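Transcriptional regulator, LacI family (Lactobacillus brevis, PDB 3JY6) probably acts as a DNA-binding transcription factor of the LacI family, recognising regulatory sequences and carrying a periplasmic-binding-protein-like domain. Local coordinates at residues Ala117-Gln121 against Gly122-Val126; His169-Leu172 against Thr173-Ile176; Ile206-Gln209 against Thr210-Thr214. All coordinates share one frame; numbering follows the deposited sequence.

Contact 1: residues Ala117-Gln121 against Gly122-Val126; sequences AFRQQ and GYQHV
Gly122 N donates to Arg119 O over 2.8 Å, the stronger of two backbone bonds that close the end of helix 107-119. Tyr123 N adds a weak bond to Phe118 O, 3.3 Å long and bent. With the positive phi of Gly122 (109°), the pair makes a Schellman motif, overlapping a type I turn from Arg119 to Gly122. At these backbone angles any CB on residue 122 would collide with Gln121 O, so only glycine fits comfortably.

Beyond the turn the chain runs into strand 125-131, so this is a helix-to-strand connection of the alternating alpha/beta fold seen in periplasmic-binding-protein domains. Arg119 bends at chi2 and chi3, folding its guanidinium back across the side chain of Gln124 at about a right angle. NH1 of Arg119 lies 2.8 Å from OE1 of Gln124, yet the angle is too poor for a hydrogen bond. Nearer the backbone, CA of Arg119 makes a CA-H...O contact of 3.4 Å with Tyr123 O, a buried oxygen that has no conventional hydrogen-bond donor in the model.

On the apolar side Phe118 turns its edge toward the face of Tyr123 in an offset edge-to-face pair, centroids 6.0 Å apart and planes at 70°. The touching carbons are Phe118 CD1 and Tyr123 CD2, 3.9 Å apart. Phe118 O sits at the edge of the Tyr123 ring, and Gln121 CB packs obliquely against that ring, 4.0 Å from CD2 of Tyr123. Lys182 adds a cation-pi contact to Tyr123.

Contact 2: residues His169-Leu172 against Thr173-Ile176; sequences HQRL and TQLI
His169 O accepts from Thr173 N at 3.0 Å, and the same i-to-i+4 step recurs from Leu175 N to Arg171 O and from Ile176 N to Leu172 O, both 2.9 Å. The bond from Gln174 N is weaker, split between Gln170 O and Arg171 O with bent angles at both.

The Arg171 chain, bent at chi2 (62°), crosses Leu175 obliquely, so that CD2 of Leu175 rests over one face of the guanidinium, 3.6 Å from Arg171 NH2 and offset toward the rim. Gln174 extends fully beyond CG and brings NE2 to the edge of that group, with the amide plane turned 79° from the guanidinium. As modelled two donors meet, so the orientation of this amide is doubtful and no bond can be assigned. Thr173 OG1 stands over a face of the His169 ring, 4.0 Å from NE2 of His169. Inward, CD1 of Ile176 meets CG of Leu172 at 3.9 Å.

Leu172, Leu175 and Ile176 also touch Val127 of strand 125-131, while Leu172 and Ile176 reach Leu200 of helix 198-202. Such a split between polar and apolar faces is characteristic of an amphipathic helix laid against the parallel sheet of a three-layer alpha/beta domain.

Contact 3: residues Ile206-Gln209 against Thr210-Thr214; sequences IDNQ and TVTAT
Asp207 OD1 is gripped by the backbone: Thr210 N donates to it over 3.0 Å at a straight 170°, on the syn side, and Gln209 N reaches the same oxygen from the same face, but farther from the carboxylate plane. Val211 N adds a weak bond. CG of Asp207 stands between the backbone N and the carbonyl carbon (chi1 58°), which turns OD1 toward the amides that follow.

The bond from Gln209 N defines an Asx turn, which leads the chain from the loop after helix 198-202 into strand 211-215, an edge strand, within this chain, of the parallel four-stranded sheet. An alanine in place of Asp207 would probably leave the amides of Gln209 and Thr210 without their shared acceptor and the turn free to shift.

Tight packing lies on the Ile206 side, where CD1 of Ile206 meets Ala213 CB at 3.9 Å and Leu200 and Ile201 cover the isoleucine. Val211 O accepts from Asn208 N at 2.9 Å and, weakly, from Asp207 N. By contrast, Asn208 and Gln209 are exposed, but OD1 of Asn208 reaches back to the buried Thr212, whose OG1 donates to it over 2.9 Å, from above the amide carbonyl plane.

The three contacts lie on the same side of the chain's centre, each centred about 24 Å from it. Contacts 1 and 3 are closest, their centres about 10 Å apart: Phe118 CE1 lies 3.4 Å from Thr212 CG2, and Tyr123 CE1 is 3.6 Å from the same methyl carbon, so the aromatic pair packs on the strand that contact 3 begins. Centre to centre, contact 2 lies about 14 Å from contact 3, touching it where Ile176 CG2 meets Val211 CG1 at 3.8 Å, and about 19 Å from contact 1, which it meets where His125 CE1 lies 3.1 Å from Leu175 O. Together they illustrate how local turns and helix faces are knitted around one parallel sheet.

Contact 1: residues Ala117-Gln121 against Gly122-Val126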
ATOM      1  N   ALA A 117     -25.384   6.413 -13.483  1.00 23.08           N
ATOM      2  CA  ALA A 117     -24.772   7.703 -13.792  1.00 23.08           C
ATOM      3  C   ALA A 117     -24.066   7.638 -15.142  1.00 23.78           C
ATOM      4  O   ALA A 117     -24.097   8.600 -15.912  1.00 24.68           O
ATOM      5  CB  ALA A 117     -23.780   8.082 -12.709  1.00 23.90           C
ATOM      6  N   PHE A 118     -23.424   6.504 -15.424  1.00 23.13           N
ATOM      7  CA  PHE A 118     -22.712   6.328 -16.688  1.00 22.91           C
ATOM      8  C   PHE A 118     -23.653   6.133 -17.874  1.00 22.86           C
ATOM      9  O   PHE A 118     -23.369   6.604 -18.972  1.00 23.22           O
ATOM     10  CB  PHE A 118     -21.714   5.169 -16.584  1.00 18.56           C
ATOM     11  CG  PHE A 118     -20.377   5.593 -16.053  1.00 19.34           C
ATOM     12  CD1 PHE A 118     -19.504   6.318 -16.859  1.00 17.44           C
ATOM     13  CD2 PHE A 118     -20.024   5.351 -14.723  1.00 18.30           C
ATOM     14  CE1 PHE A 118     -18.302   6.807 -16.350  1.00 19.27           C
ATOM     15  CE2 PHE A 118     -18.824   5.834 -14.198  1.00 18.16           C
ATOM     16  CZ  PHE A 118     -17.956   6.567 -15.010  1.00 18.52           C
ATOM     17  N   ARG A 119     -24.772   5.453 -17.650  1.00 25.58           N
ATOM     18  CA  ARG A 119     -25.759   5.236 -18.707  1.00 27.22           C
ATOM     19  C   ARG A 119     -26.335   6.570 -19.170  1.00 27.22           C
ATOM     20  O   ARG A 119     -26.531   6.789 -20.360  1.00 25.96           O
ATOM     21  CB  ARG A 119     -26.901   4.362 -18.195  1.00 28.00           C
ATOM     22  CG  ARG A 119     -26.604   2.887 -18.235  1.00 33.65           C
ATOM     23  CD  ARG A 119     -27.226   2.268 -19.470  1.00 36.65           C
ATOM     24  NE  ARG A 119     -28.636   1.936 -19.263  1.00 39.90           N
ATOM     25  CZ  ARG A 119     -29.457   1.542 -20.231  1.00 40.74           C
ATOM     26  NH1 ARG A 119     -29.009   1.439 -21.478  1.00 41.57           N
ATOM     27  NH2 ARG A 119     -30.716   1.231 -19.952  1.00 40.78           N
ATOM     28  N   GLN A 120     -26.607   7.457 -18.217  1.00 27.47           N
ATOM     29  CA  GLN A 120     -27.181   8.759 -18.533  1.00 30.14           C
ATOM     30  C   GLN A 120     -26.244   9.600 -19.393  1.00 30.54           C
ATOM     31  O   GLN A 120     -26.674  10.562 -20.032  1.00 31.06           O
ATOM     32  CB  GLN A 120     -27.547   9.486 -17.238  1.00 31.46           C
ATOM     33  CG  GLN A 120     -28.541   8.687 -16.398  1.00 35.68           C
ATOM     34  CD  GLN A 120     -28.837   9.315 -15.051  1.00 38.01           C
ATOM     35  OE1 GLN A 120     -27.930   9.713 -14.321  1.00 39.18           O
ATOM     36  NE2 GLN A 120     -30.113   9.390 -14.708  1.00 39.27           N
ATOM     37  N   GLN A 121     -24.968   9.229 -19.426  1.00 29.51           N
ATOM     38  CA  GLN A 121     -24.010   9.962 -20.238  1.00 29.86           C
ATOM     39  C   GLN A 121     -23.820   9.289 -21.590  1.00 28.39           C
ATOM     40  O   GLN A 121     -23.006   9.732 -22.394  1.00 26.54           O
ATOM     41  CB  GLN A 121     -22.657  10.077 -19.532  1.00 31.92           C
ATOM     42  CG  GLN A 121     -22.723  10.778 -18.195  1.00 36.48           C
ATOM     43  CD  GLN A 121     -21.569  11.741 -17.973  1.00 40.01           C
ATOM     44  OE1 GLN A 121     -20.393  11.364 -18.038  1.00 39.51           O
ATOM     45  NE2 GLN A 121     -21.905  13.002 -17.704  1.00 41.89           N
ATOM     46  N   GLY A 122     -24.558   8.208 -21.826  1.00 26.66           N
ATOM     47  CA  GLY A 122     -24.453   7.519 -23.099  1.00 28.59           C
ATOM     48  C   GLY A 122     -23.788   6.154 -23.126  1.00 27.63           C
ATOM     49  O   GLY A 122     -23.996   5.399 -24.063  1.00 28.95           O
ATOM     50  N   TYR A 123     -22.980   5.847 -22.120  1.00 27.88           N
ATOM     51  CA  TYR A 123     -22.280   4.568 -22.036  1.00 27.47           C
ATOM     52  C   TYR A 123     -23.268   3.446 -21.706  1.00 27.91           C
ATOM     53  O   TYR A 123     -23.640   3.251 -20.547  1.00 29.09           O
ATOM     54  CB  TYR A 123     -21.192   4.663 -20.959  1.00 24.87           C
ATOM     55  CG  TYR A 123     -20.211   5.787 -21.210  1.00 21.40           C
ATOM     56  CD1 TYR A 123     -19.171   5.634 -22.120  1.00 21.53           C
ATOM     57  CD2 TYR A 123     -20.352   7.023 -20.570  1.00 21.64           C
ATOM     58  CE1 TYR A 123     -18.291   6.677 -22.390  1.00 21.82           C
ATOM     59  CE2 TYR A 123     -19.482   8.080 -20.833  1.00 20.57           C
ATOM     60  CZ  TYR A 123     -18.452   7.900 -21.748  1.00 22.95           C
ATOM     61  OH  TYR A 123     -17.592   8.934 -22.033  1.00 23.08           O
ATOM     62  N   GLN A 124     -23.682   2.706 -22.728  1.00 28.59           N
ATOM     63  CA  GLN A 124     -24.656   1.624 -22.555  1.00 29.30           C
ATOM     64  C   GLN A 124     -24.010   0.249 -22.398  1.00 27.65           C
ATOM     65  O   GLN A 124     -24.619  -0.687 -21.865  1.00 27.76           O
ATOM     66  CB  GLN A 124     -25.591   1.590 -23.770  1.00 32.00           C
ATOM     67  CG  GLN A 124     -26.063   2.959 -24.230  1.00 36.75           C
ATOM     68  CD  GLN A 124     -27.295   3.437 -23.493  1.00 39.94           C
ATOM     69  OE1 GLN A 124     -28.404   2.953 -23.730  1.00 43.33           O
ATOM     70  NE2 GLN A 124     -27.109   4.387 -22.590  1.00 43.24           N
ATOM     71  N   HIS A 125     -22.777   0.132 -22.871  1.00 26.10           N
ATOM     72  CA  HIS A 125     -22.058  -1.132 -22.828  1.00 23.65           C
ATOM     73  C   HIS A 125     -21.046  -1.175 -21.689  1.00 23.01           C
ATOM     74  O   HIS A 125     -20.052  -0.450 -21.703  1.00 24.01           O
ATOM     75  CB  HIS A 125     -21.365  -1.339 -24.173  1.00 24.19           C
ATOM     76  CG  HIS A 125     -20.453  -2.521 -24.220  1.00 23.80           C
ATOM     77  ND1 HIS A 125     -19.215  -2.469 -24.820  1.00 25.67           N
ATOM     78  CD2 HIS A 125     -20.592  -3.782 -23.751  1.00 24.58           C
ATOM     79  CE1 HIS A 125     -18.627  -3.646 -24.718  1.00 24.80           C
ATOM     80  NE2 HIS A 125     -19.442  -4.462 -24.073  1.00 26.82           N
ATOM     81  N   VAL A 126     -21.295  -2.028 -20.702  1.00 20.74           N
ATOM     82  CA  VAL A 126     -20.390  -2.127 -19.569  1.00 20.87           C
ATOM     83  C   VAL A 126     -19.506  -3.364 -19.634  1.00 20.29           C
ATOM     84  O   VAL A 126     -19.979  -4.481 -19.844  1.00 21.02           O
ATOM     85  CB  VAL A 126     -21.160  -2.138 -18.237  1.00 19.90           C
ATOM     86  CG1 VAL A 126     -20.179  -1.998 -17.070  1.00 20.04           C
ATOM     87  CG2 VAL A 126     -22.181  -1.016 -18.220  1.00 14.38           C
TER

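Contact 2: residues His169-Leu172 against Thr173-Ile176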
ATOM      1  N   HIS A 169      -5.075  -8.391 -20.546  1.00 30.32           N
ATOM      2  CA  HIS A 169      -5.051  -7.159 -21.322  1.00 30.24           C
ATOM      3  C   HIS A 169      -5.745  -7.363 -22.675  1.00 31.53           C
ATOM      4  O   HIS A 169      -6.717  -6.687 -23.000  1.00 32.19           O
ATOM      5  CB  HIS A 169      -3.605  -6.734 -21.561  1.00 30.82           C
ATOM      6  CG  HIS A 169      -3.461  -5.543 -22.457  1.00 32.02           C
ATOM      7  ND1 HIS A 169      -3.645  -4.251 -22.014  1.00 34.75           N
ATOM      8  CD2 HIS A 169      -3.140  -5.448 -23.768  1.00 31.39           C
ATOM      9  CE1 HIS A 169      -3.439  -3.411 -23.012  1.00 34.35           C
ATOM     10  NE2 HIS A 169      -3.131  -4.112 -24.087  1.00 33.77           N
ATOM     11  N   GLN A 170      -5.235  -8.302 -23.465  1.00 32.63           N
ATOM     12  CA  GLN A 170      -5.788  -8.573 -24.789  1.00 32.99           C
ATOM     13  C   GLN A 170      -7.289  -8.834 -24.783  1.00 32.26           C
ATOM     14  O   GLN A 170      -8.005  -8.399 -25.688  1.00 32.67           O
ATOM     15  CB  GLN A 170      -5.043  -9.747 -25.441  1.00 33.33           C
ATOM     16  CG  GLN A 170      -3.612  -9.410 -25.825  1.00 35.84           C
ATOM     17  CD  GLN A 170      -3.525  -8.399 -26.964  1.00 37.42           C
ATOM     18  OE1 GLN A 170      -2.446  -7.875 -27.263  1.00 38.95           O
ATOM     19  NE2 GLN A 170      -4.659  -8.133 -27.613  1.00 36.02           N
ATOM     20  N   ARG A 171      -7.776  -9.536 -23.770  1.00 31.57           N
ATOM     21  CA  ARG A 171      -9.204  -9.817 -23.690  1.00 31.38           C
ATOM     22  C   ARG A 171     -10.018  -8.547 -23.392  1.00 31.05           C
ATOM     23  O   ARG A 171     -11.062  -8.304 -24.001  1.00 32.35           O
ATOM     24  CB  ARG A 171      -9.464 -10.872 -22.617  1.00 32.73           C
ATOM     25  CG  ARG A 171     -10.940 -11.130 -22.324  1.00 36.22           C
ATOM     26  CD  ARG A 171     -11.712 -11.654 -23.538  1.00 38.44           C
ATOM     27  NE  ARG A 171     -13.079 -12.027 -23.166  1.00 40.28           N
ATOM     28  CZ  ARG A 171     -13.956 -12.589 -23.989  1.00 42.32           C
ATOM     29  NH1 ARG A 171     -13.616 -12.849 -25.247  1.00 43.28           N
ATOM     30  NH2 ARG A 171     -15.171 -12.901 -23.550  1.00 42.83           N
ATOM     31  N   LEU A 172      -9.537  -7.740 -22.453  1.00 30.43           N
ATOM     32  CA  LEU A 172     -10.224  -6.507 -22.083  1.00 29.36           C
ATOM     33  C   LEU A 172     -10.379  -5.623 -23.314  1.00 28.49           C
ATOM     34  O   LEU A 172     -11.440  -5.054 -23.558  1.00 27.33           O
ATOM     35  CB  LEU A 172      -9.425  -5.759 -21.007  1.00 28.16           C
ATOM     36  CG  LEU A 172      -9.987  -4.417 -20.513  1.00 27.18           C
ATOM     37  CD1 LEU A 172     -11.274  -4.654 -19.746  1.00 24.80           C
ATOM     38  CD2 LEU A 172      -8.959  -3.729 -19.626  1.00 26.32           C
ATOM     39  N   THR A 173      -9.301  -5.522 -24.081  1.00 28.53           N
ATOM     40  CA  THR A 173      -9.277  -4.736 -25.301  1.00 29.03           C
ATOM     41  C   THR A 173     -10.237  -5.324 -26.326  1.00 30.88           C
ATOM     42  O   THR A 173     -10.781  -4.608 -27.164  1.00 32.51           O
ATOM     43  CB  THR A 173      -7.859  -4.710 -25.877  1.00 29.51           C
ATOM     44  OG1 THR A 173      -7.035  -3.870 -25.056  1.00 30.75           O
ATOM     45  CG2 THR A 173      -7.862  -4.207 -27.308  1.00 30.92           C
ATOM     46  N   GLN A 174     -10.456  -6.632 -26.248  1.00 31.75           N
ATOM     47  CA  GLN A 174     -11.353  -7.308 -27.176  1.00 32.51           C
ATOM     48  C   GLN A 174     -12.807  -6.985 -26.830  1.00 31.31           C
ATOM     49  O   GLN A 174     -13.608  -6.632 -27.703  1.00 31.10           O
ATOM     50  CB  GLN A 174     -11.111  -8.820 -27.120  1.00 34.43           C
ATOM     51  CG  GLN A 174     -11.915  -9.628 -28.112  1.00 38.09           C
ATOM     52  CD  GLN A 174     -11.669 -11.111 -27.957  1.00 41.33           C
ATOM     53  OE1 GLN A 174     -10.531 -11.578 -28.052  1.00 43.72           O
ATOM     54  NE2 GLN A 174     -12.738 -11.863 -27.706  1.00 43.50           N
ATOM     55  N   LEU A 175     -13.136  -7.087 -25.544  1.00 29.66           N
ATOM     56  CA  LEU A 175     -14.490  -6.822 -25.069  1.00 27.12           C
ATOM     57  C   LEU A 175     -14.894  -5.351 -25.209  1.00 26.48           C
ATOM     58  O   LEU A 175     -16.035  -5.038 -25.548  1.00 24.60           O
ATOM     59  CB  LEU A 175     -14.621  -7.248 -23.606  1.00 27.50           C
ATOM     60  CG  LEU A 175     -14.622  -8.739 -23.250  1.00 27.34           C
ATOM     61  CD1 LEU A 175     -14.482  -8.907 -21.749  1.00 26.82           C
ATOM     62  CD2 LEU A 175     -15.908  -9.377 -23.736  1.00 28.13           C
ATOM     63  N   ILE A 176     -13.958  -4.452 -24.936  1.00 25.70           N
ATOM     64  CA  ILE A 176     -14.226  -3.020 -25.037  1.00 26.28           C
ATOM     65  C   ILE A 176     -14.518  -2.596 -26.477  1.00 27.21           C
ATOM     66  O   ILE A 176     -15.389  -1.771 -26.743  1.00 26.35           O
ATOM     67  CB  ILE A 176     -13.006  -2.187 -24.548  1.00 24.40           C
ATOM     68  CG1 ILE A 176     -12.892  -2.263 -23.026  1.00 22.76           C
ATOM     69  CG2 ILE A 176     -13.146  -0.728 -24.993  1.00 24.72           C
ATOM     70  CD1 ILE A 176     -11.700  -1.502 -22.479  1.00 21.79           C
TER

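Contact 3: residues Ile206-Gln209 against Thr210-Thr214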
ATOM      1  N   ILE A 206      -9.101   4.608 -24.002  1.00 28.68           N
ATOM      2  CA  ILE A 206     -10.018   5.304 -23.104  1.00 28.20           C
ATOM      3  C   ILE A 206      -9.949   6.794 -23.453  1.00 28.94           C
ATOM      4  O   ILE A 206      -8.958   7.458 -23.140  1.00 27.21           O
ATOM      5  CB  ILE A 206      -9.606   5.092 -21.620  1.00 28.44           C
ATOM      6  CG1 ILE A 206      -9.803   3.618 -21.230  1.00 27.71           C
ATOM      7  CG2 ILE A 206     -10.435   5.989 -20.710  1.00 27.64           C
ATOM      8  CD1 ILE A 206      -9.201   3.244 -19.890  1.00 27.60           C
ATOM      9  N   ASP A 207     -10.990   7.314 -24.105  1.00 29.65           N
ATOM     10  CA  ASP A 207     -11.008   8.722 -24.504  1.00 31.03           C
ATOM     11  C   ASP A 207     -12.144   9.578 -23.949  1.00 32.06           C
ATOM     12  O   ASP A 207     -12.247  10.756 -24.295  1.00 32.37           O
ATOM     13  CB  ASP A 207     -10.998   8.857 -26.039  1.00 32.29           C
ATOM     14  CG  ASP A 207     -12.164   8.146 -26.709  1.00 32.44           C
ATOM     15  OD1 ASP A 207     -13.178   7.863 -26.040  1.00 31.48           O
ATOM     16  OD2 ASP A 207     -12.062   7.883 -27.927  1.00 34.71           O
ATOM     17  N   ASN A 208     -12.995   8.997 -23.107  1.00 31.73           N
ATOM     18  CA  ASN A 208     -14.099   9.748 -22.516  1.00 31.34           C
ATOM     19  C   ASN A 208     -15.093  10.304 -23.524  1.00 30.56           C
ATOM     20  O   ASN A 208     -15.694  11.344 -23.288  1.00 28.97           O
ATOM     21  CB  ASN A 208     -13.546  10.895 -21.670  1.00 31.08           C
ATOM     22  CG  ASN A 208     -13.370  10.511 -20.220  1.00 33.26           C
ATOM     23  OD1 ASN A 208     -13.127   9.344 -19.893  1.00 30.49           O
ATOM     24  ND2 ASN A 208     -13.482  11.497 -19.335  1.00 35.00           N
ATOM     25  N   GLN A 209     -15.263   9.611 -24.644  1.00 31.23           N
ATOM     26  CA  GLN A 209     -16.202  10.030 -25.680  1.00 29.92           C
ATOM     27  C   GLN A 209     -16.918   8.795 -26.205  1.00 29.41           C
ATOM     28  O   GLN A 209     -18.122   8.820 -26.472  1.00 28.18           O
ATOM     29  CB  GLN A 209     -15.458  10.727 -26.818  1.00 32.73           C
ATOM     30  CG  GLN A 209     -14.728  11.988 -26.381  1.00 34.50           C
ATOM     31  CD  GLN A 209     -15.094  13.183 -27.221  1.00 37.38           C
ATOM     32  OE1 GLN A 209     -14.832  13.212 -28.424  1.00 40.90           O
ATOM     33  NE2 GLN A 209     -15.707  14.183 -26.594  1.00 39.26           N
ATOM     34  N   THR A 210     -16.164   7.713 -26.355  1.00 25.98           N
ATOM     35  CA  THR A 210     -16.726   6.458 -26.826  1.00 26.17           C
ATOM     36  C   THR A 210     -16.415   5.352 -25.808  1.00 23.92           C
ATOM     37  O   THR A 210     -17.150   4.369 -25.685  1.00 22.24           O
ATOM     38  CB  THR A 210     -16.163   6.097 -28.221  1.00 26.68           C
ATOM     39  OG1 THR A 210     -16.705   4.839 -28.639  1.00 32.18           O
ATOM     40  CG2 THR A 210     -14.645   6.020 -28.193  1.00 26.23           C
ATOM     41  N   VAL A 211     -15.330   5.546 -25.064  1.00 21.83           N
ATOM     42  CA  VAL A 211     -14.906   4.607 -24.032  1.00 20.07           C
ATOM     43  C   VAL A 211     -14.390   5.343 -22.800  1.00 19.32           C
ATOM     44  O   VAL A 211     -13.474   6.159 -22.894  1.00 18.37           O
ATOM     45  CB  VAL A 211     -13.768   3.704 -24.525  1.00 21.44           C
ATOM     46  CG1 VAL A 211     -13.356   2.741 -23.412  1.00 19.61           C
ATOM     47  CG2 VAL A 211     -14.195   2.958 -25.763  1.00 20.36           C
ATOM     48  N   THR A 212     -14.976   5.060 -21.644  1.00 18.74           N
ATOM     49  CA  THR A 212     -14.521   5.685 -20.406  1.00 18.85           C
ATOM     50  C   THR A 212     -14.222   4.561 -19.401  1.00 18.87           C
ATOM     51  O   THR A 212     -14.280   3.387 -19.751  1.00 18.57           O
ATOM     52  CB  THR A 212     -15.585   6.675 -19.835  1.00 17.06           C
ATOM     53  OG1 THR A 212     -14.988   7.457 -18.797  1.00 17.01           O
ATOM     54  CG2 THR A 212     -16.777   5.930 -19.263  1.00 18.97           C
ATOM     55  N   ALA A 213     -13.889   4.899 -18.164  1.00 17.95           N
ATOM     56  CA  ALA A 213     -13.598   3.849 -17.192  1.00 17.57           C
ATOM     57  C   ALA A 213     -13.807   4.315 -15.773  1.00 18.78           C
ATOM     58  O   ALA A 213     -13.616   5.484 -15.461  1.00 19.83           O
ATOM     59  CB  ALA A 213     -12.170   3.352 -17.357  1.00 19.02           C
ATOM     60  N   THR A 214     -14.179   3.378 -14.910  1.00 18.42           N
ATOM     61  CA  THR A 214     -14.426   3.670 -13.517  1.00 18.01           C
ATOM     62  C   THR A 214     -14.152   2.398 -12.728  1.00 17.45           C
ATOM     63  O   THR A 214     -13.685   1.399 -13.277  1.00 13.22           O
ATOM     64  CB  THR A 214     -15.893   4.060 -13.319  1.00 20.21           C
ATOM     65  OG1 THR A 214     -16.119   4.453 -11.955  1.00 19.17           O
ATOM     66  CG2 THR A 214     -16.788   2.873 -13.675  1.00 21.41           C
TER